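Local coordinates for protein delta toxin (Clostridium perfringens, PDB 2YGT) that probably acts as a haemolysin, a beta-pore-forming toxin that assembles into pores in the membranes of target cells, at residues I29-S34 against Y146-S151; I46-S51 against I244-K249. All coordinates share one frame; numbering follows the deposited sequence.

Interaction 1 of 2, residues I29-S34 against Y146-S151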
ATOM      1  N   ILE A  29     -24.301 -13.769 -12.307  1.00 20.15           N
ATOM      2  CA  ILE A  29     -22.941 -13.465 -12.738  1.00 23.44           C
ATOM      3  C   ILE A  29     -21.940 -14.363 -12.010  1.00 25.77           C
ATOM      4  O   ILE A  29     -22.266 -14.969 -10.990  1.00 31.16           O
ATOM      5  CB  ILE A  29     -22.578 -11.988 -12.488  1.00 29.44           C
ATOM      6  CG1 ILE A  29     -22.352 -11.735 -10.995  1.00 23.73           C
ATOM      7  CG2 ILE A  29     -23.657 -11.067 -13.051  1.00 28.38           C
ATOM      8  CD1 ILE A  29     -22.001 -10.304 -10.670  1.00 23.31           C
ATOM      9  N   ARG A  30     -20.724 -14.448 -12.534  1.00 23.62           N
ATOM     10  CA  ARG A  30     -19.711 -15.310 -11.938  1.00 25.86           C
ATOM     11  C   ARG A  30     -18.440 -14.540 -11.597  1.00 26.37           C
ATOM     12  O   ARG A  30     -18.102 -13.559 -12.257  1.00 31.48           O
ATOM     13  CB  ARG A  30     -19.394 -16.484 -12.866  1.00 34.18           C
ATOM     14  CG  ARG A  30     -20.630 -17.255 -13.300  1.00 40.71           C
ATOM     15  CD  ARG A  30     -20.295 -18.673 -13.731  1.00 46.90           C
ATOM     16  NE  ARG A  30     -21.498 -19.495 -13.833  1.00 54.69           N
ATOM     17  CZ  ARG A  30     -21.495 -20.822 -13.909  1.00 54.64           C
ATOM     18  NH1 ARG A  30     -20.349 -21.489 -13.890  1.00 51.46           N
ATOM     19  NH2 ARG A  30     -22.640 -21.485 -13.997  1.00 52.98           N
ATOM     20  N   LYS A  31     -17.744 -14.992 -10.559  1.00 18.43           N
ATOM     21  CA  LYS A  31     -16.502 -14.360 -10.131  1.00 20.73           C
ATOM     22  C   LYS A  31     -15.383 -15.387 -10.009  1.00 19.48           C
ATOM     23  O   LYS A  31     -15.511 -16.369  -9.278  1.00 20.68           O
ATOM     24  CB  LYS A  31     -16.695 -13.643  -8.793  1.00 18.77           C
ATOM     25  CG  LYS A  31     -15.448 -12.927  -8.301  1.00 25.78           C
ATOM     26  CD  LYS A  31     -15.631 -12.379  -6.896  1.00 28.50           C
ATOM     27  CE  LYS A  31     -15.561 -13.484  -5.856  1.00 29.54           C
ATOM     28  NZ  LYS A  31     -15.591 -12.938  -4.475  1.00 36.00           N
ATOM     29  N   TYR A  32     -14.291 -15.155 -10.730  1.00 19.99           N
ATOM     30  CA  TYR A  32     -13.146 -16.056 -10.704  1.00 17.97           C
ATOM     31  C   TYR A  32     -11.975 -15.409  -9.980  1.00 17.67           C
ATOM     32  O   TYR A  32     -11.594 -14.280 -10.288  1.00 17.50           O
ATOM     33  CB  TYR A  32     -12.734 -16.442 -12.128  1.00 19.74           C
ATOM     34  CG  TYR A  32     -13.840 -17.094 -12.924  1.00 21.94           C
ATOM     35  CD1 TYR A  32     -14.027 -18.471 -12.891  1.00 24.20           C
ATOM     36  CD2 TYR A  32     -14.702 -16.333 -13.701  1.00 25.46           C
ATOM     37  CE1 TYR A  32     -15.044 -19.073 -13.617  1.00 29.20           C
ATOM     38  CE2 TYR A  32     -15.720 -16.924 -14.430  1.00 34.66           C
ATOM     39  CZ  TYR A  32     -15.887 -18.295 -14.384  1.00 35.81           C
ATOM     40  OH  TYR A  32     -16.900 -18.881 -15.108  1.00 41.98           O
ATOM     41  N   SER A  33     -11.410 -16.130  -9.016  1.00 17.67           N
ATOM     42  CA  SER A  33     -10.287 -15.624  -8.234  1.00 19.61           C
ATOM     43  C   SER A  33      -8.935 -16.154  -8.710  1.00 17.54           C
ATOM     44  O   SER A  33      -8.811 -17.312  -9.113  1.00 17.82           O
ATOM     45  CB  SER A  33     -10.482 -15.946  -6.750  1.00 28.34           C
ATOM     46  OG  SER A  33     -11.557 -15.194  -6.207  1.00 41.70           O
ATOM     47  N   SER A  34      -7.921 -15.298  -8.658  1.00 17.34           N
ATOM     48  CA  SER A  34      -6.564 -15.705  -8.993  1.00 17.86           C
ATOM     49  C   SER A  34      -5.568 -14.985  -8.088  1.00 20.69           C
ATOM     50  O   SER A  34      -5.664 -13.774  -7.883  1.00 21.63           O
ATOM     51  CB  SER A  34      -6.267 -15.419 -10.468  1.00 17.56           C
ATOM     52  OG  SER A  34      -5.031 -15.979 -10.859  1.00 17.77           O
ATOM     53  N   TYR A 146     -24.544  -5.521  -2.494  1.00 34.52           N
ATOM     54  CA  TYR A 146     -23.837  -5.471  -3.767  1.00 32.38           C
ATOM     55  C   TYR A 146     -23.568  -6.887  -4.262  1.00 29.27           C
ATOM     56  O   TYR A 146     -23.383  -7.806  -3.466  1.00 31.76           O
ATOM     57  CB  TYR A 146     -22.519  -4.698  -3.633  1.00 17.36           C
ATOM     58  CG  TYR A 146     -22.688  -3.197  -3.515  1.00 22.90           C
ATOM     59  CD1 TYR A 146     -22.871  -2.407  -4.646  1.00 25.41           C
ATOM     60  CD2 TYR A 146     -22.656  -2.569  -2.276  1.00 20.69           C
ATOM     61  CE1 TYR A 146     -23.022  -1.034  -4.545  1.00 24.29           C
ATOM     62  CE2 TYR A 146     -22.806  -1.194  -2.163  1.00 24.05           C
ATOM     63  CZ  TYR A 146     -22.990  -0.433  -3.301  1.00 28.56           C
ATOM     64  OH  TYR A 146     -23.141   0.932  -3.198  1.00 26.75           O
ATOM     65  N   ALA A 147     -23.553  -7.062  -5.578  1.00 30.56           N
ATOM     66  CA  ALA A 147     -23.294  -8.371  -6.164  1.00 36.80           C
ATOM     67  C   ALA A 147     -21.908  -8.881  -5.773  1.00 37.26           C
ATOM     68  O   ALA A 147     -21.723 -10.072  -5.515  1.00 36.16           O
ATOM     69  CB  ALA A 147     -23.439  -8.313  -7.673  1.00 32.87           C
ATOM     70  N   VAL A 148     -20.939  -7.972  -5.730  1.00 32.69           N
ATOM     71  CA  VAL A 148     -19.577  -8.309  -5.332  1.00 36.72           C
ATOM     72  C   VAL A 148     -18.965  -7.169  -4.530  1.00 37.83           C
ATOM     73  O   VAL A 148     -18.932  -6.031  -4.989  1.00 42.17           O
ATOM     74  CB  VAL A 148     -18.671  -8.560  -6.556  1.00 33.18           C
ATOM     75  CG1 VAL A 148     -17.259  -8.906  -6.104  1.00 29.48           C
ATOM     76  CG2 VAL A 148     -19.241  -9.661  -7.435  1.00 31.19           C
ATOM     77  N   SER A 149     -18.482  -7.468  -3.330  1.00 34.16           N
ATOM     78  CA  SER A 149     -17.770  -6.464  -2.551  1.00 33.08           C
ATOM     79  C   SER A 149     -16.436  -7.014  -2.064  1.00 38.18           C
ATOM     80  O   SER A 149     -16.359  -8.138  -1.570  1.00 41.72           O
ATOM     81  CB  SER A 149     -18.611  -5.971  -1.374  1.00 33.02           C
ATOM     82  OG  SER A 149     -18.399  -6.766  -0.225  1.00 49.48           O
ATOM     83  N   LYS A 150     -15.384  -6.216  -2.220  1.00 29.79           N
ATOM     84  CA  LYS A 150     -14.045  -6.613  -1.812  1.00 26.93           C
ATOM     85  C   LYS A 150     -13.507  -5.642  -0.766  1.00 25.72           C
ATOM     86  O   LYS A 150     -13.440  -4.435  -1.000  1.00 18.63           O
ATOM     87  CB  LYS A 150     -13.118  -6.671  -3.029  1.00 28.69           C
ATOM     88  CG  LYS A 150     -11.665  -6.972  -2.704  1.00 36.08           C
ATOM     89  CD  LYS A 150     -11.531  -8.248  -1.893  1.00 47.59           C
ATOM     90  CE  LYS A 150     -10.089  -8.487  -1.471  1.00 45.20           C
ATOM     91  NZ  LYS A 150      -9.991  -9.511  -0.393  1.00 45.23           N
ATOM     92  N   SER A 151     -13.130  -6.174   0.392  1.00 26.89           N
ATOM     93  CA  SER A 151     -12.631  -5.341   1.484  1.00 26.64           C
ATOM     94  C   SER A 151     -11.118  -5.181   1.466  1.00 24.31           C
ATOM     95  O   SER A 151     -10.381  -6.126   1.189  1.00 22.33           O
ATOM     96  CB  SER A 151     -13.079  -5.895   2.836  1.00 28.68           C
ATOM     97  OG  SER A 151     -14.395  -5.465   3.139  1.00 41.54           O
TER

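Interaction 2 of 2, residues I46-S51 against I244-K249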
ATOM      1  N   ILE A  46       5.165  -8.914  -2.687  1.00 30.38           N
ATOM      2  CA  ILE A  46       3.929  -8.456  -3.299  1.00 27.84           C
ATOM      3  C   ILE A  46       3.009  -9.638  -3.576  1.00 27.56           C
ATOM      4  O   ILE A  46       3.444 -10.679  -4.068  1.00 25.13           O
ATOM      5  CB  ILE A  46       4.182  -7.674  -4.603  1.00 30.72           C
ATOM      6  CG1 ILE A  46       2.871  -7.116  -5.154  1.00 33.69           C
ATOM      7  CG2 ILE A  46       4.846  -8.560  -5.639  1.00 41.14           C
ATOM      8  CD1 ILE A  46       2.154  -6.197  -4.194  1.00 36.46           C
ATOM      9  N   THR A  47       1.738  -9.466  -3.238  1.00 26.01           N
ATOM     10  CA  THR A  47       0.713 -10.450  -3.545  1.00 16.67           C
ATOM     11  C   THR A  47      -0.461  -9.754  -4.212  1.00 22.22           C
ATOM     12  O   THR A  47      -0.988  -8.773  -3.690  1.00 18.53           O
ATOM     13  CB  THR A  47       0.217 -11.169  -2.282  1.00 16.81           C
ATOM     14  OG1 THR A  47       1.221 -12.084  -1.823  1.00 23.58           O
ATOM     15  CG2 THR A  47      -1.062 -11.941  -2.573  1.00 21.61           C
ATOM     16  N   VAL A  48      -0.863 -10.257  -5.374  1.00 21.84           N
ATOM     17  CA  VAL A  48      -2.021  -9.709  -6.066  1.00 18.97           C
ATOM     18  C   VAL A  48      -3.168 -10.707  -6.093  1.00 19.78           C
ATOM     19  O   VAL A  48      -3.005 -11.849  -6.519  1.00 16.66           O
ATOM     20  CB  VAL A  48      -1.683  -9.275  -7.505  1.00 22.43           C
ATOM     21  CG1 VAL A  48      -0.838  -8.014  -7.487  1.00 19.07           C
ATOM     22  CG2 VAL A  48      -0.981 -10.399  -8.260  1.00 16.69           C
ATOM     23  N   ASP A  49      -4.326 -10.269  -5.616  1.00 24.45           N
ATOM     24  CA  ASP A  49      -5.539 -11.065  -5.701  1.00 22.54           C
ATOM     25  C   ASP A  49      -6.426 -10.458  -6.773  1.00 16.41           C
ATOM     26  O   ASP A  49      -6.944  -9.354  -6.611  1.00 23.58           O
ATOM     27  CB  ASP A  49      -6.280 -11.084  -4.362  1.00 26.79           C
ATOM     28  CG  ASP A  49      -5.459 -11.704  -3.248  1.00 43.46           C
ATOM     29  OD1 ASP A  49      -4.744 -12.695  -3.510  1.00 47.67           O
ATOM     30  OD2 ASP A  49      -5.533 -11.204  -2.105  1.00 55.48           O
ATOM     31  N   ALA A  50      -6.587 -11.172  -7.878  1.00 16.58           N
ATOM     32  CA  ALA A  50      -7.454 -10.709  -8.949  1.00 16.65           C
ATOM     33  C   ALA A  50      -8.811 -11.404  -8.892  1.00 21.21           C
ATOM     34  O   ALA A  50      -8.893 -12.628  -8.798  1.00 19.21           O
ATOM     35  CB  ALA A  50      -6.796 -10.936 -10.299  1.00 16.83           C
ATOM     36  N   SER A  51      -9.876 -10.613  -8.941  1.00 16.76           N
ATOM     37  CA  SER A  51     -11.218 -11.162  -9.041  1.00 20.08           C
ATOM     38  C   SER A  51     -11.813 -10.810 -10.392  1.00 18.83           C
ATOM     39  O   SER A  51     -12.278  -9.688 -10.595  1.00 18.41           O
ATOM     40  CB  SER A  51     -12.110 -10.631  -7.922  1.00 18.74           C
ATOM     41  OG  SER A  51     -11.751 -11.199  -6.681  1.00 32.01           O
ATOM     42  N   ILE A 244       0.122  -5.286 -16.190  1.00 20.30           N
ATOM     43  CA  ILE A 244       0.277  -4.280 -15.150  1.00 22.01           C
ATOM     44  C   ILE A 244       1.683  -4.343 -14.561  1.00 20.55           C
ATOM     45  O   ILE A 244       2.348  -5.377 -14.628  1.00 20.54           O
ATOM     46  CB  ILE A 244      -0.741  -4.479 -14.012  1.00 23.47           C
ATOM     47  CG1 ILE A 244      -0.413  -5.746 -13.218  1.00 18.82           C
ATOM     48  CG2 ILE A 244      -2.152  -4.535 -14.566  1.00 18.56           C
ATOM     49  CD1 ILE A 244      -1.244  -5.910 -11.966  1.00 18.07           C
ATOM     50  N   GLU A 245       2.135  -3.228 -13.998  1.00 21.95           N
ATOM     51  CA  GLU A 245       3.415  -3.187 -13.303  1.00 22.10           C
ATOM     52  C   GLU A 245       3.197  -2.668 -11.897  1.00 27.41           C
ATOM     53  O   GLU A 245       2.525  -1.657 -11.701  1.00 31.51           O
ATOM     54  CB  GLU A 245       4.399  -2.256 -14.007  1.00 23.03           C
ATOM     55  CG  GLU A 245       4.866  -2.713 -15.367  1.00 36.74           C
ATOM     56  CD  GLU A 245       5.838  -1.729 -15.982  1.00 44.54           C
ATOM     57  OE1 GLU A 245       6.861  -1.414 -15.337  1.00 45.92           O
ATOM     58  OE2 GLU A 245       5.572  -1.258 -17.106  1.00 50.44           O
ATOM     59  N   ILE A 246       3.767  -3.352 -10.915  1.00 19.15           N
ATOM     60  CA  ILE A 246       3.706  -2.864  -9.549  1.00 18.52           C
ATOM     61  C   ILE A 246       5.093  -2.483  -9.059  1.00 21.64           C
ATOM     62  O   ILE A 246       6.030  -3.279  -9.130  1.00 23.26           O
ATOM     63  CB  ILE A 246       3.072  -3.896  -8.609  1.00 18.15           C
ATOM     64  CG1 ILE A 246       1.626  -4.160  -9.033  1.00 17.76           C
ATOM     65  CG2 ILE A 246       3.134  -3.408  -7.170  1.00 17.64           C
ATOM     66  CD1 ILE A 246       0.874  -5.065  -8.096  1.00 18.63           C
ATOM     67  N   SER A 247       5.222  -1.252  -8.577  1.00 18.54           N
ATOM     68  CA  SER A 247       6.498  -0.760  -8.075  1.00 21.52           C
ATOM     69  C   SER A 247       6.433  -0.517  -6.573  1.00 23.15           C
ATOM     70  O   SER A 247       5.503   0.118  -6.077  1.00 22.11           O
ATOM     71  CB  SER A 247       6.898   0.532  -8.791  1.00 19.10           C
ATOM     72  OG  SER A 247       6.976   0.344 -10.191  1.00 23.28           O
ATOM     73  N   LEU A 248       7.424  -1.034  -5.856  1.00 22.94           N
ATOM     74  CA  LEU A 248       7.568  -0.765  -4.436  1.00 21.09           C
ATOM     75  C   LEU A 248       8.778   0.133  -4.251  1.00 25.68           C
ATOM     76  O   LEU A 248       9.853  -0.151  -4.780  1.00 28.05           O
ATOM     77  CB  LEU A 248       7.766  -2.066  -3.659  1.00 18.48           C
ATOM     78  CG  LEU A 248       6.844  -3.232  -4.012  1.00 21.37           C
ATOM     79  CD1 LEU A 248       7.228  -4.465  -3.213  1.00 26.96           C
ATOM     80  CD2 LEU A 248       5.382  -2.876  -3.782  1.00 17.63           C
ATOM     81  N   LYS A 249       8.603   1.223  -3.512  1.00 26.04           N
ATOM     82  CA  LYS A 249       9.700   2.151  -3.265  1.00 24.11           C
ATOM     83  C   LYS A 249       9.770   2.506  -1.790  1.00 24.75           C
ATOM     84  O   LYS A 249       8.746   2.707  -1.140  1.00 25.34           O
ATOM     85  CB  LYS A 249       9.525   3.429  -4.086  1.00 28.42           C
ATOM     86  CG  LYS A 249       9.080   3.200  -5.516  1.00 38.30           C
ATOM     87  CD  LYS A 249       8.719   4.515  -6.183  1.00 42.75           C
ATOM     88  CE  LYS A 249       7.966   4.288  -7.481  1.00 43.11           C
ATOM     89  NZ  LYS A 249       7.594   5.574  -8.126  1.00 45.66           N
TER

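Interaction 1 of 2, residues I29-S34 against Y146-S151
Ile29 reaches across to Ala147 and Val148 with the last carbon of its longer branch, and the distances grow steadily shorter along that branch. Its CB is still 6.1 Å from Ala147 CB, and CG1 is 4.9 Å from the same methyl. CD1 completes the approach at 3.9 Å from Ala147 CB, while Val148 CG2 stands at 4.3 Å from Ile29 CD1, so the terminal methyl sits over the gap between the two opposing groups. A fully extended second torsion (-180°) carries CD1 forward to that point.

That two consecutive residues can receive one methyl follows from a classic beta bulge: Ala147 and Val148 both face Tyr128 on the neighbouring strand. The helix-like backbone of Ala147 (phi -61°, psi -39°) departs from the strand conformation and lets both CB atoms point at 29-34. Val148 then uses its other methyl on a second partner, its CG1 lying 3.9 Å from Lys31 CD. The lysine and valine side chains run obliquely to each other, and the bend at chi3, just past CD, directs CE and NZ onward; the ammonium NZ is 4.7 Å from Val148 CG1, beyond the aliphatic contact.

Tyr128 and Ile22 also touch both Ile29 and Val148, which embeds the methyl cluster between strand 27-39 and the three-stranded sheet of 121-128, 134-137 and 148-155. That small sheet is consistent with the folded pre-stem that packs against the body in soluble monomers of the leukocidin/haemolysin family. All three cross-segment approaches join carbon to carbon, and the area buried is just 151 Å², implying a modest, dispersive and non-directional association.

Interaction 2 of 2, residues I46-S51 against I244-K249
Ile246 is met by Ile46 and Val48 together, and every close approach between the segments is an aliphatic one. The shortest joins Val48 CG1 to Ile246 CD1 at 3.5 Å, a tight methyl-to-methyl distance; the two side chains pass alongside each other running in opposite directions. The same Ile246 CD1 lies 4.1 Å from Ile46 CG1, so one methyl is wedged against two residues of the facing strand. Ile246 has a second touching point as well, its branch methyl CG2 standing 4.2 Å from Ile46 CD1. These two isoleucines meet at an angle, both branches of Ile246 being engaged. Its torsions explain the division: an extended chi2 (-175°) drives CD1 toward Val48, while CG2, opposite the backbone N, is left to face Ile46. On the other side, Ile46 sends CG1 opposite its own N (chi1 -176°) and then turns CD1 back at chi2 (59°) toward that methyl.

Looser apolar neighbours widen the patch. Leu248 CD1 comes to 4.6 Å from Ile46 CB, and Ile244 CD1 to 5.0 Å from Val48 CG1, both residues having CB directed at 46-51. The backbones keep a distance appropriate to side-chain packing, 8.4 Å between Ile46 CA and Ile246 CA.

Polar interactions lie elsewhere: Thr47 bonds Ser37 within its own sheet, Ser247 bonds Thr276, and Lys249 forms a salt bridge with Asp96. This alternation of apolar and polar residues gives each strand one buried face.

Those faces meet as the two layers of a beta sandwich. Strand 45-54 lies between 27-39 and 61-72 in one antiparallel sheet, strand 241-259 lies between 84-99 and 263-282 in the other, and Leu67 of strand 61-72 touches both Ile46 and Ile246.

The centres of interactions 1 and 2 are 18 Å apart, and their first segments belong to consecutive, adjacent strands, 27-39 and 45-54, of one antiparallel sheet. A probable hydrogen bond from Ala50 N to Ser34 O, 2.8 Å long, joins the two directly. Along the chain the order is 29-34, 46-51, 146-151, 244-249, so the pairings cross. That shared sheet therefore meets two different partners: the small three-stranded sheet in interaction 1 and the second layer of the sandwich in interaction 2. If the small sheet is the pre-stem, interaction 1 would be expected to open during pore formation, whereas interaction 2 could persist within the body.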